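Local coordinates for myosin-4 (Saccharomyces cerevisiae, PDB 3MMI), which is a type V myosin motor, here its globular tail, recruited through She3 to mRNAs such as ASH1 to localise them to the bud, at residues A[111-122]-A[134-145]. Sequence-based numbering, arbitrary orientation.
Sequences LPAFAANQKTLY and TLIYLNDLENET
Glu142 sends CG anti to the backbone N (chi1 175°) and runs on extended, while Lys119 places CG between N and the carbonyl carbon (chi1 83°) and bends at its far end, and the two side chains meet at about a right angle. There Lys119 NZ donates to Glu142 OE1 at 3.0 Å, nearly along the carboxylate C-O axis, in a salt bridge. Both pack knobs-into-holes: Glu142 lays CB on Ala115 CB, CG beside Pro112 O and OE1 near Ala116 CB, while Leu138 CD1 presses on Lys119 CB at 3.3 Å. Segment 134-145 of the long helix 132-168 runs antiparallel to helix 111-119 (166° between the segments, axes 8.1 Å apart at their closest), with Ala115 CB 3.6 Å from Leu138 O. Toward the turn, Thr134 CG2 sits over the centre of one face of the Tyr122 ring, a CH-pi contact. Trimming Glu142 to an alanine would probably leave the Lys119 ammonium without this partner and uncover the Ala116 methyl. In this helical hairpin, helices 53-67 and 71-91 add Val66 against Tyr122 and Leu71 against Thr134. One salt bridge between partly exposed residues thus ties the helices at their margin, while methyl and methylene contacts fill the buried side.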
loop_
_atom_site.group_PDB
_atom_site.type_symbol
_atom_site.label_atom_id
_atom_site.label_comp_id
_atom_site.label_asym_id
_atom_site.label_seq_id
_atom_site.Cartn_x
_atom_site.Cartn_y
_atom_site.Cartn_z
ATOM N N LEU A 111 -7.212 -0.365 17.458
ATOM C CA LEU A 111 -6.356 -0.412 18.701
ATOM C C LEU A 111 -5.734 0.954 19.069
ATOM O O LEU A 111 -5.829 1.394 20.182
ATOM C CB LEU A 111 -5.258 -1.467 18.576
ATOM C CG LEU A 111 -5.573 -2.885 18.903
ATOM C CD1 LEU A 111 -4.372 -3.722 18.744
ATOM C CD2 LEU A 111 -6.006 -2.891 20.378
ATOM N N PRO A 112 -5.150 1.674 18.103
ATOM C CA PRO A 112 -4.631 3.021 18.368
ATOM C C PRO A 112 -5.634 4.039 18.903
ATOM O O PRO A 112 -5.324 4.757 19.874
ATOM C CB PRO A 112 -4.130 3.456 16.985
ATOM C CG PRO A 112 -3.718 2.263 16.362
ATOM C CD PRO A 112 -4.812 1.277 16.726
ATOM N N ALA A 113 -6.834 4.118 18.323
ATOM C CA ALA A 113 -7.853 5.029 18.880
ATOM C C ALA A 113 -8.434 4.558 20.216
ATOM O O ALA A 113 -8.845 5.411 21.012
ATOM C CB ALA A 113 -9.055 5.315 17.857
ATOM N N PHE A 114 -8.432 3.220 20.465
ATOM C CA PHE A 114 -8.891 2.620 21.749
ATOM C C PHE A 114 -7.957 3.153 22.816
ATOM O O PHE A 114 -8.424 3.814 23.716
ATOM C CB PHE A 114 -8.853 1.084 21.692
ATOM C CG PHE A 114 -8.792 0.418 23.054
ATOM C CD1 PHE A 114 -9.917 0.428 23.896
ATOM C CD2 PHE A 114 -7.636 -0.208 23.486
ATOM C CE1 PHE A 114 -9.878 -0.166 25.168
ATOM C CE2 PHE A 114 -7.575 -0.821 24.762
ATOM C CZ PHE A 114 -8.700 -0.800 25.601
ATOM N N ALA A 115 -6.628 2.976 22.632
ATOM C CA ALA A 115 -5.615 3.515 23.547
ATOM C C ALA A 115 -5.764 5.003 23.795
ATOM O O ALA A 115 -5.667 5.459 24.941
ATOM C CB ALA A 115 -4.128 3.173 23.103
ATOM N N ALA A 116 -6.033 5.761 22.732
ATOM C CA ALA A 116 -6.259 7.218 22.866
ATOM C C ALA A 116 -7.494 7.491 23.650
ATOM O O ALA A 116 -7.469 8.418 24.502
ATOM C CB ALA A 116 -6.365 7.924 21.506
ATOM N N ASN A 117 -8.590 6.743 23.369
ATOM C CA ASN A 117 -9.806 6.893 24.201
ATOM C C ASN A 117 -9.679 6.327 25.656
ATOM O O ASN A 117 -10.364 6.754 26.528
ATOM C CB ASN A 117 -11.129 6.409 23.521
ATOM C CG ASN A 117 -12.428 6.809 24.374
ATOM O OD1 ASN A 117 -13.033 5.969 25.087
ATOM N ND2 ASN A 117 -12.769 8.110 24.357
ATOM N N GLN A 118 -8.826 5.350 25.904
ATOM C CA GLN A 118 -8.655 4.891 27.255
ATOM C C GLN A 118 -8.061 6.018 28.057
ATOM O O GLN A 118 -8.285 6.147 29.232
ATOM C CB GLN A 118 -7.763 3.666 27.319
ATOM C CG GLN A 118 -8.535 2.445 27.052
ATOM C CD GLN A 118 -9.466 2.080 28.177
ATOM O OE1 GLN A 118 -10.686 2.079 28.029
ATOM N NE2 GLN A 118 -8.872 1.715 29.312
ATOM N N LYS A 119 -7.263 6.854 27.439
ATOM C CA LYS A 119 -6.433 7.652 28.271
ATOM C C LYS A 119 -7.198 8.891 28.677
ATOM O O LYS A 119 -6.928 9.566 29.706
ATOM C CB LYS A 119 -5.066 7.880 27.619
ATOM C CG LYS A 119 -4.945 8.965 26.624
ATOM C CD LYS A 119 -3.455 9.257 26.522
ATOM C CE LYS A 119 -2.989 9.406 25.069
ATOM N NZ LYS A 119 -2.912 8.046 24.316
ATOM N N THR A 120 -8.247 9.104 27.913
ATOM C CA THR A 120 -9.134 10.195 28.174
ATOM C C THR A 120 -9.811 10.116 29.576
ATOM O O THR A 120 -10.361 11.128 30.049
ATOM C CB THR A 120 -10.227 10.341 27.093
ATOM O OG1 THR A 120 -11.267 11.142 27.636
ATOM C CG2 THR A 120 -10.884 9.058 26.799
ATOM N N LEU A 121 -9.744 8.941 30.230
ATOM C CA LEU A 121 -10.433 8.733 31.537
ATOM C C LEU A 121 -9.432 8.688 32.689
ATOM O O LEU A 121 -9.823 8.509 33.850
ATOM C CB LEU A 121 -11.120 7.360 31.520
ATOM C CG LEU A 121 -11.337 6.681 30.167
ATOM C CD1 LEU A 121 -12.064 5.304 30.329
ATOM C CD2 LEU A 121 -12.118 7.645 29.294
ATOM N N TYR A 122 -8.140 8.775 32.367
ATOM C CA TYR A 122 -7.113 8.746 33.378
ATOM C C TYR A 122 -6.408 10.101 33.516
ATOM O O TYR A 122 -6.778 11.099 32.849
ATOM C CB TYR A 122 -6.104 7.620 33.088
ATOM C CG TYR A 122 -6.692 6.213 33.119
ATOM C CD1 TYR A 122 -6.869 5.532 34.336
ATOM C CD2 TYR A 122 -7.066 5.570 31.930
ATOM C CE1 TYR A 122 -7.410 4.241 34.368
ATOM C CE2 TYR A 122 -7.593 4.302 31.941
ATOM C CZ TYR A 122 -7.774 3.635 33.173
ATOM O OH TYR A 122 -8.288 2.352 33.234
ATOM N N THR A 134 -0.023 5.250 34.013
ATOM C CA THR A 134 -1.062 4.657 33.166
ATOM C C THR A 134 -1.219 5.482 31.854
ATOM O O THR A 134 -1.283 4.934 30.765
ATOM C CB THR A 134 -2.438 4.537 33.905
ATOM O OG1 THR A 134 -2.372 3.426 34.801
ATOM C CG2 THR A 134 -3.590 4.279 32.909
ATOM N N LEU A 135 -1.265 6.784 32.003
ATOM C CA LEU A 135 -1.242 7.650 30.873
ATOM C C LEU A 135 -0.041 7.434 29.911
ATOM O O LEU A 135 -0.238 7.391 28.694
ATOM C CB LEU A 135 -1.256 9.104 31.278
ATOM C CG LEU A 135 -2.597 9.622 31.782
ATOM C CD1 LEU A 135 -2.439 11.094 32.028
ATOM C CD2 LEU A 135 -3.744 9.378 30.808
ATOM N N ILE A 136 1.166 7.296 30.463
ATOM C CA ILE A 136 2.343 6.933 29.727
ATOM C C ILE A 136 2.243 5.568 29.080
ATOM O O ILE A 136 2.603 5.462 27.899
ATOM C CB ILE A 136 3.620 6.960 30.617
ATOM C CG1 ILE A 136 3.961 8.406 31.008
ATOM C CG2 ILE A 136 4.824 6.255 29.970
ATOM C CD1 ILE A 136 5.029 8.493 32.144
ATOM N N TYR A 137 1.811 4.531 29.820
ATOM C CA TYR A 137 1.549 3.233 29.196
ATOM C C TYR A 137 0.637 3.373 27.926
ATOM O O TYR A 137 0.916 2.827 26.900
ATOM C CB TYR A 137 0.950 2.221 30.217
ATOM C CG TYR A 137 0.575 0.953 29.573
ATOM C CD1 TYR A 137 1.520 -0.026 29.312
ATOM C CD2 TYR A 137 -0.780 0.756 29.137
ATOM C CE1 TYR A 137 1.175 -1.173 28.668
ATOM C CE2 TYR A 137 -1.161 -0.444 28.501
ATOM C CZ TYR A 137 -0.181 -1.374 28.259
ATOM O OH TYR A 137 -0.489 -2.526 27.573
ATOM N N LEU A 138 -0.457 4.109 28.051
ATOM C CA LEU A 138 -1.467 4.110 27.044
ATOM C C LEU A 138 -0.943 4.897 25.855
ATOM O O LEU A 138 -1.225 4.571 24.691
ATOM C CB LEU A 138 -2.762 4.716 27.552
ATOM C CG LEU A 138 -3.609 3.911 28.562
ATOM C CD1 LEU A 138 -4.693 4.870 28.969
ATOM C CD2 LEU A 138 -4.207 2.678 27.891
ATOM N N ASN A 139 -0.174 5.936 26.146
ATOM C CA ASN A 139 0.533 6.681 25.111
ATOM C C ASN A 139 1.436 5.789 24.300
ATOM O O ASN A 139 1.454 5.859 23.060
ATOM C CB ASN A 139 1.361 7.788 25.719
ATOM C CG ASN A 139 1.652 8.892 24.734
ATOM O OD1 ASN A 139 0.745 9.596 24.271
ATOM N ND2 ASN A 139 2.914 9.040 24.399
ATOM N N ASP A 140 2.096 4.867 24.980
ATOM C CA ASP A 140 3.027 4.002 24.327
ATOM C C ASP A 140 2.255 2.971 23.578
ATOM O O ASP A 140 2.700 2.549 22.515
ATOM C CB ASP A 140 3.920 3.350 25.352
ATOM C CG ASP A 140 4.993 2.502 24.760
ATOM O OD1 ASP A 140 5.940 3.023 24.153
ATOM O OD2 ASP A 140 4.924 1.300 24.915
ATOM N N LEU A 141 1.109 2.543 24.134
ATOM C CA LEU A 141 0.317 1.478 23.520
ATOM C C LEU A 141 -0.150 2.013 22.151
ATOM O O LEU A 141 -0.154 1.317 21.146
ATOM C CB LEU A 141 -0.853 1.075 24.452
ATOM C CG LEU A 141 -1.892 0.103 23.907
ATOM C CD1 LEU A 141 -1.287 -1.249 23.679
ATOM C CD2 LEU A 141 -3.095 -0.017 24.848
ATOM N N GLU A 142 -0.530 3.270 22.151
ATOM C CA GLU A 142 -1.025 3.880 20.971
ATOM C C GLU A 142 0.064 3.964 19.846
ATOM O O GLU A 142 -0.185 3.594 18.699
ATOM C CB GLU A 142 -1.554 5.245 21.273
ATOM C CG GLU A 142 -1.944 5.904 20.005
ATOM C CD GLU A 142 -2.526 7.266 20.221
ATOM O OE1 GLU A 142 -2.730 7.621 21.351
ATOM O OE2 GLU A 142 -2.849 8.020 19.282
ATOM N N ASN A 143 1.285 4.345 20.194
ATOM C CA ASN A 143 2.312 4.401 19.182
ATOM C C ASN A 143 2.735 3.030 18.722
ATOM O O ASN A 143 2.907 2.817 17.509
ATOM C CB ASN A 143 3.541 5.230 19.595
ATOM C CG ASN A 143 3.186 6.655 20.058
ATOM O OD1 ASN A 143 2.321 7.324 19.501
ATOM N ND2 ASN A 143 3.883 7.124 21.107
ATOM N N GLU A 144 2.861 2.106 19.646
ATOM C CA GLU A 144 3.356 0.794 19.296
ATOM C C GLU A 144 2.366 -0.083 18.522
ATOM O O GLU A 144 2.736 -0.873 17.701
ATOM C CB GLU A 144 3.815 0.071 20.555
ATOM C CG GLU A 144 5.136 0.577 21.022
ATOM C CD GLU A 144 6.248 0.003 20.209
ATOM O OE1 GLU A 144 6.288 -1.277 20.085
ATOM O OE2 GLU A 144 7.053 0.838 19.720
ATOM N N THR A 145 1.103 0.012 18.884
ATOM C CA THR A 145 0.030 -0.671 18.192
ATOM C C THR A 145 -0.040 -0.134 16.700
ATOM O O THR A 145 -0.126 -0.893 15.739
ATOM C CB THR A 145 -1.203 -0.382 19.058
ATOM O OG1 THR A 145 -1.587 -1.555 19.815
ATOM C CG2 THR A 145 -2.253 0.184 18.362
#